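Local coordinates for O-methyltransferase family 3 (Niastella koreensis, PDB 7CVW), which catalyses the magnesium-dependent transfer of a methyl group from S-adenosyl-L-methionine to catechol-like compounds, methylating protocatechuic acid at its meta and para hydroxyls alike, at residues K47-L52 / M135-A140; L204-V209 / D213-A218. All coordinates share one frame; numbering follows the deposited sequence.

Contact 1 (K47-L52 / M135-A140); sequences KFLQLL and MIFIDA. With MG (magnesium ion), chain C; SAH (S-adenosyl-L-homocysteine), chain E.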
# COMPACT_ATOMS: atom_id res chain seq x y z
N LYS A 47 6.02 -8.94 2.12
CA LYS A 47 5.13 -9.26 0.98
C LYS A 47 4.59 -7.97 0.36
O LYS A 47 4.54 -7.88 -0.86
CB LYS A 47 4.00 -10.16 1.48
CG LYS A 47 3.05 -10.67 0.40
CD LYS A 47 3.70 -11.59 -0.62
CE LYS A 47 2.69 -12.25 -1.55
NZ LYS A 47 1.93 -13.31 -0.86
N PHE A 48 4.24 -6.98 1.16
CA PHE A 48 3.74 -5.69 0.64
C PHE A 48 4.81 -5.02 -0.23
O PHE A 48 4.51 -4.59 -1.36
CB PHE A 48 3.29 -4.81 1.80
CG PHE A 48 2.81 -3.44 1.42
CD1 PHE A 48 1.84 -3.27 0.45
CD2 PHE A 48 3.26 -2.31 2.08
CE1 PHE A 48 1.35 -2.01 0.12
CE2 PHE A 48 2.75 -1.06 1.77
CZ PHE A 48 1.82 -0.91 0.77
N LEU A 49 6.07 -4.96 0.25
CA LEU A 49 7.18 -4.35 -0.53
C LEU A 49 7.34 -5.12 -1.85
O LEU A 49 7.58 -4.49 -2.89
CB LEU A 49 8.46 -4.39 0.31
CG LEU A 49 8.49 -3.44 1.51
CD1 LEU A 49 9.81 -3.56 2.24
CD2 LEU A 49 8.28 -1.97 1.10
N GLN A 50 7.21 -6.45 -1.81
CA GLN A 50 7.36 -7.27 -3.03
C GLN A 50 6.24 -6.90 -4.01
O GLN A 50 6.51 -6.75 -5.21
CB GLN A 50 7.33 -8.75 -2.67
CG GLN A 50 7.60 -9.65 -3.87
CD GLN A 50 7.57 -11.09 -3.41
OE1 GLN A 50 6.49 -11.67 -3.26
NE2 GLN A 50 8.74 -11.66 -3.17
N LEU A 51 5.02 -6.77 -3.52
CA LEU A 51 3.87 -6.41 -4.39
C LEU A 51 4.08 -5.03 -4.98
O LEU A 51 3.72 -4.81 -6.14
CB LEU A 51 2.59 -6.50 -3.57
CG LEU A 51 2.18 -7.92 -3.18
CD1 LEU A 51 1.02 -7.89 -2.20
CD2 LEU A 51 1.77 -8.74 -4.40
N LEU A 52 4.55 -4.08 -4.21
CA LEU A 52 4.81 -2.71 -4.72
C LEU A 52 5.86 -2.79 -5.83
O LEU A 52 5.70 -2.12 -6.84
CB LEU A 52 5.26 -1.80 -3.58
CG LEU A 52 4.19 -1.40 -2.57
CD1 LEU A 52 4.80 -0.63 -1.41
CD2 LEU A 52 3.08 -0.58 -3.19
N MET A 135 12.07 1.71 -8.02
CA MET A 135 11.61 1.70 -6.61
C MET A 135 12.81 1.94 -5.70
O MET A 135 13.90 1.42 -5.99
CB MET A 135 10.93 0.38 -6.26
CG MET A 135 10.39 0.34 -4.86
SD MET A 135 9.42 -1.15 -4.64
CE MET A 135 9.16 -1.21 -2.87
N ILE A 136 12.60 2.75 -4.66
CA ILE A 136 13.66 3.10 -3.68
C ILE A 136 13.07 2.88 -2.30
O ILE A 136 11.97 3.43 -2.04
CB ILE A 136 14.17 4.54 -3.88
CG1 ILE A 136 14.66 4.74 -5.32
CG2 ILE A 136 15.26 4.86 -2.87
CD1 ILE A 136 15.13 6.12 -5.65
N PHE A 137 13.75 2.10 -1.47
CA PHE A 137 13.33 1.82 -0.08
C PHE A 137 14.33 2.48 0.85
O PHE A 137 15.49 2.06 0.90
CB PHE A 137 13.18 0.32 0.16
CG PHE A 137 12.67 -0.07 1.52
CD1 PHE A 137 11.55 0.55 2.06
CD2 PHE A 137 13.28 -1.07 2.28
CE1 PHE A 137 11.08 0.19 3.31
CE2 PHE A 137 12.80 -1.42 3.53
CZ PHE A 137 11.69 -0.81 4.03
N ILE A 138 13.89 3.52 1.55
CA ILE A 138 14.70 4.26 2.55
C ILE A 138 14.45 3.65 3.93
O ILE A 138 13.32 3.77 4.45
CB ILE A 138 14.35 5.75 2.54
CG1 ILE A 138 14.54 6.34 1.14
CG2 ILE A 138 15.16 6.47 3.60
CD1 ILE A 138 14.17 7.79 1.05
N ASP A 139 15.46 2.99 4.48
CA ASP A 139 15.28 2.27 5.76
C ASP A 139 16.61 2.18 6.50
O ASP A 139 16.84 1.17 7.15
CB ASP A 139 14.66 0.90 5.52
CG ASP A 139 14.09 0.33 6.81
OD1 ASP A 139 13.73 1.18 7.71
OD2 ASP A 139 14.02 -0.95 6.92
N ALA A 140 17.40 3.24 6.48
CA ALA A 140 18.71 3.17 7.16
C ALA A 140 18.63 3.95 8.48
O ALA A 140 17.71 3.74 9.19
CB ALA A 140 19.78 3.73 6.26
MG MG C . 12.77 -0.40 9.20
N SAH E . 15.62 -2.87 5.62
CA SAH E . 16.09 -3.85 6.63
CB SAH E . 16.30 -3.17 7.99
CG SAH E . 17.30 -2.06 7.98
SD SAH E . 17.69 -1.73 9.74
C SAH E . 15.01 -4.93 6.72
O SAH E . 15.35 -6.06 6.68
OXT SAH E . 13.90 -4.54 6.84
C5' SAH E . 18.73 -0.24 9.56
C4' SAH E . 20.05 -0.56 8.93
O4' SAH E . 20.63 0.69 8.54
C3' SAH E . 21.10 -1.24 9.84
O3' SAH E . 21.64 -2.41 9.27
C2' SAH E . 22.18 -0.17 10.02
O2' SAH E . 23.48 -0.68 10.19
C1' SAH E . 22.02 0.60 8.72
N9 SAH E . 22.58 1.93 8.72
C8 SAH E . 22.75 2.77 9.79
N7 SAH E . 23.32 3.89 9.46
C5 SAH E . 23.55 3.80 8.11
C6 SAH E . 24.12 4.67 7.16
N6 SAH E . 24.62 5.85 7.47
N1 SAH E . 24.20 4.25 5.90
C2 SAH E . 23.71 3.05 5.60
N3 SAH E . 23.17 2.14 6.39
C4 SAH E . 23.09 2.59 7.64
O HOH W 1 12.83 -2.78 9.01
O HOH W 2 14.95 0.06 10.32
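Met-135 reaches from its strand to helix 43-55 with a fully extended side chain. CB leaves the strand toward the helix, and CG, anti to the backbone N (chi1 -178°), carries the chain straight on. SD then passes 4.1 Å from the backbone C of Leu-52, and the terminal CE comes to rest against the helix, 3.6 Å from Leu-49 O and 4.0 Å from Leu-52 CB. The Leu-49 side chain crosses that of Met-135 at about a right angle. The strand belongs to the central sheet of a Rossmann-like class I methyltransferase, against which the helix packs mainly through apolar side chains in layered alpha/beta fashion, with no hydrogen bond between the two segments. Two residues along the strand, Phe-137 receives Leu-49 CD1 over one ring face in a CH-pi contact, 4.0 Å from the ring centroid. Asp-139 CB covers the opposite face near the rim, which links this packing to the active site at the strand's C-terminal end. There Asp-139 OD1 binds the magnesium ion at 2.4 Å, and OD2, 2.7 Å from the ion, also accepts a hydrogen bond from the amino N of S-adenosyl-L-homocysteine (2.8 Å); Asp-165 and Asn-166 are its other protein ligands.

Contact 2 (L204-V209 / D213-A218); sequences LQMVGV and DGMALA
Met-206 and Met-215 lie obliquely across one another on one face of an antiparallel beta hairpin, the pair of strands 199-206 and 213-220 that closes one side of the methyltransferase sheet. Both chains are extended beyond CG, and the overlap is staggered: Met-206 CE sits 3.7 Å from Met-215 CG, whereas Met-206 SD lies 4.0 Å from Met-215 CE. The two residues point to the same face of the sheet, and their shared first torsion (chi1 -69° and -70°) sends the chains on in similar fashion, with CG anti to the carbonyl carbon and beside the backbone N. Leu-204 rises from this face too, and its CD1 meets the branched end of Leu-217, 4.0 Å from CD1 and scarcely farther from CD2. Phe-48 of helix 43-55 packs on Leu-204 and Met-206, and Phe-48 of the second subunit packs on Leu-204 and Leu-217, so the apolar face is shared with the dimer partner.

Beneath these contacts the backbones are joined by two hydrogen-bonded pairs, Leu-204 with Met-215 and Met-206 with Asp-213. Between them comes the non-hydrogen-bonded pair of Gln-205 and Gly-214, where the strands draw in to 4.2 Å between CA atoms. The backbones are close here, with Gly-214 CA 3.0 Å from Leu-204 O.

At the turn end, the carboxylate of Asp-213 leads away from the partner strand. Its OD1 accepts hydrogen bonds from the backbone N of Ile-168 and Arg-169, and its OD2 accepts one from Asn-166 ND2, so this second-shell residue holds the amide of a magnesium ligand. The Met-206 N-H bond is nearly straight at 167°, yet this donor sits above the carbonyl plane of its acceptor, Asp-213 O, 2.8 Å away.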
# COMPACT_ATOMS: atom_id res chain seq x y z
N LEU A 204 1.15 5.53 5.37
CA LEU A 204 0.28 4.40 5.79
C LEU A 204 0.62 4.06 7.22
O LEU A 204 1.75 3.59 7.46
CB LEU A 204 0.56 3.14 4.97
CG LEU A 204 0.03 3.10 3.56
CD1 LEU A 204 0.58 1.86 2.84
CD2 LEU A 204 -1.49 3.07 3.58
N GLN A 205 -0.34 4.18 8.12
CA GLN A 205 -0.20 3.68 9.49
C GLN A 205 -0.10 2.15 9.43
O GLN A 205 -0.85 1.52 8.65
CB GLN A 205 -1.35 4.14 10.37
CG GLN A 205 -1.46 5.65 10.49
CD GLN A 205 -2.41 6.08 11.58
OE1 GLN A 205 -3.35 6.86 11.35
NE2 GLN A 205 -2.14 5.62 12.77
N MET A 206 0.79 1.58 10.23
CA MET A 206 0.98 0.12 10.24
C MET A 206 0.96 -0.44 11.65
O MET A 206 1.57 0.13 12.56
CB MET A 206 2.26 -0.26 9.52
CG MET A 206 2.13 -0.00 8.03
SD MET A 206 3.50 -0.73 7.14
CE MET A 206 3.04 -0.25 5.48
N VAL A 207 0.25 -1.56 11.78
CA VAL A 207 0.19 -2.35 13.03
C VAL A 207 0.42 -3.82 12.67
O VAL A 207 0.32 -4.20 11.49
CB VAL A 207 -1.14 -2.13 13.78
CG1 VAL A 207 -1.24 -0.70 14.27
CG2 VAL A 207 -2.34 -2.49 12.92
N GLY A 208 0.79 -4.61 13.67
CA GLY A 208 1.07 -6.04 13.47
C GLY A 208 2.02 -6.55 14.52
O GLY A 208 1.91 -6.14 15.67
N VAL A 209 2.93 -7.42 14.13
CA VAL A 209 3.91 -8.02 15.08
C VAL A 209 4.90 -6.97 15.58
O VAL A 209 5.46 -7.17 16.66
CB VAL A 209 4.61 -9.25 14.48
CG1 VAL A 209 3.63 -10.39 14.28
CG2 VAL A 209 5.38 -8.94 13.20
N ASP A 213 3.59 1.79 13.85
CA ASP A 213 4.51 2.64 13.08
C ASP A 213 3.83 2.99 11.76
O ASP A 213 2.62 3.11 11.70
CB ASP A 213 5.86 1.91 12.94
CG ASP A 213 7.08 2.79 12.75
OD1 ASP A 213 6.93 3.95 12.42
OD2 ASP A 213 8.18 2.28 12.96
N GLY A 214 4.61 3.24 10.73
CA GLY A 214 4.04 3.58 9.42
C GLY A 214 5.13 3.70 8.38
O GLY A 214 6.32 3.85 8.71
N MET A 215 4.71 3.68 7.13
CA MET A 215 5.61 3.84 5.97
C MET A 215 5.09 5.00 5.14
O MET A 215 3.87 5.06 4.88
CB MET A 215 5.65 2.58 5.10
CG MET A 215 6.34 1.44 5.75
SD MET A 215 6.81 0.17 4.52
CE MET A 215 7.17 -1.20 5.62
N ALA A 216 5.99 5.84 4.65
CA ALA A 216 5.63 6.86 3.64
C ALA A 216 5.74 6.24 2.25
O ALA A 216 6.66 5.48 2.00
CB ALA A 216 6.53 8.06 3.71
N LEU A 217 4.80 6.58 1.38
CA LEU A 217 4.81 6.13 -0.03
C LEU A 217 4.73 7.38 -0.89
O LEU A 217 3.81 8.18 -0.67
CB LEU A 217 3.60 5.23 -0.31
CG LEU A 217 3.77 3.74 -0.02
CD1 LEU A 217 3.97 3.48 1.45
CD2 LEU A 217 2.59 2.93 -0.57
N ALA A 218 5.64 7.52 -1.84
CA ALA A 218 5.68 8.71 -2.72
C ALA A 218 5.92 8.28 -4.16
O ALA A 218 6.79 7.43 -4.40
CB ALA A 218 6.75 9.65 -2.22

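The two contacts follow one another along the chain, contact 1 closing before contact 2 opens, and their centres lie about 12 Å apart. Both belong to the same seven-stranded mixed sheet: strand 133-138 is separated from hairpin strand 213-220 by strand 160-165, while strand 199-206 is outermost within the chain. Helix 43-55 spans the distance, for Leu-52 CD1 of segment 47-52 comes within 4.3 Å of Leu-217 CD2. Contact 1 supplies a ligand of the magnesium ion, and contact 2 lies in the second shell of that site. Both also touch the second subunit, so parts of the same sheet and helix 43-55 contribute to both the metal site's surroundings and the dimer interface.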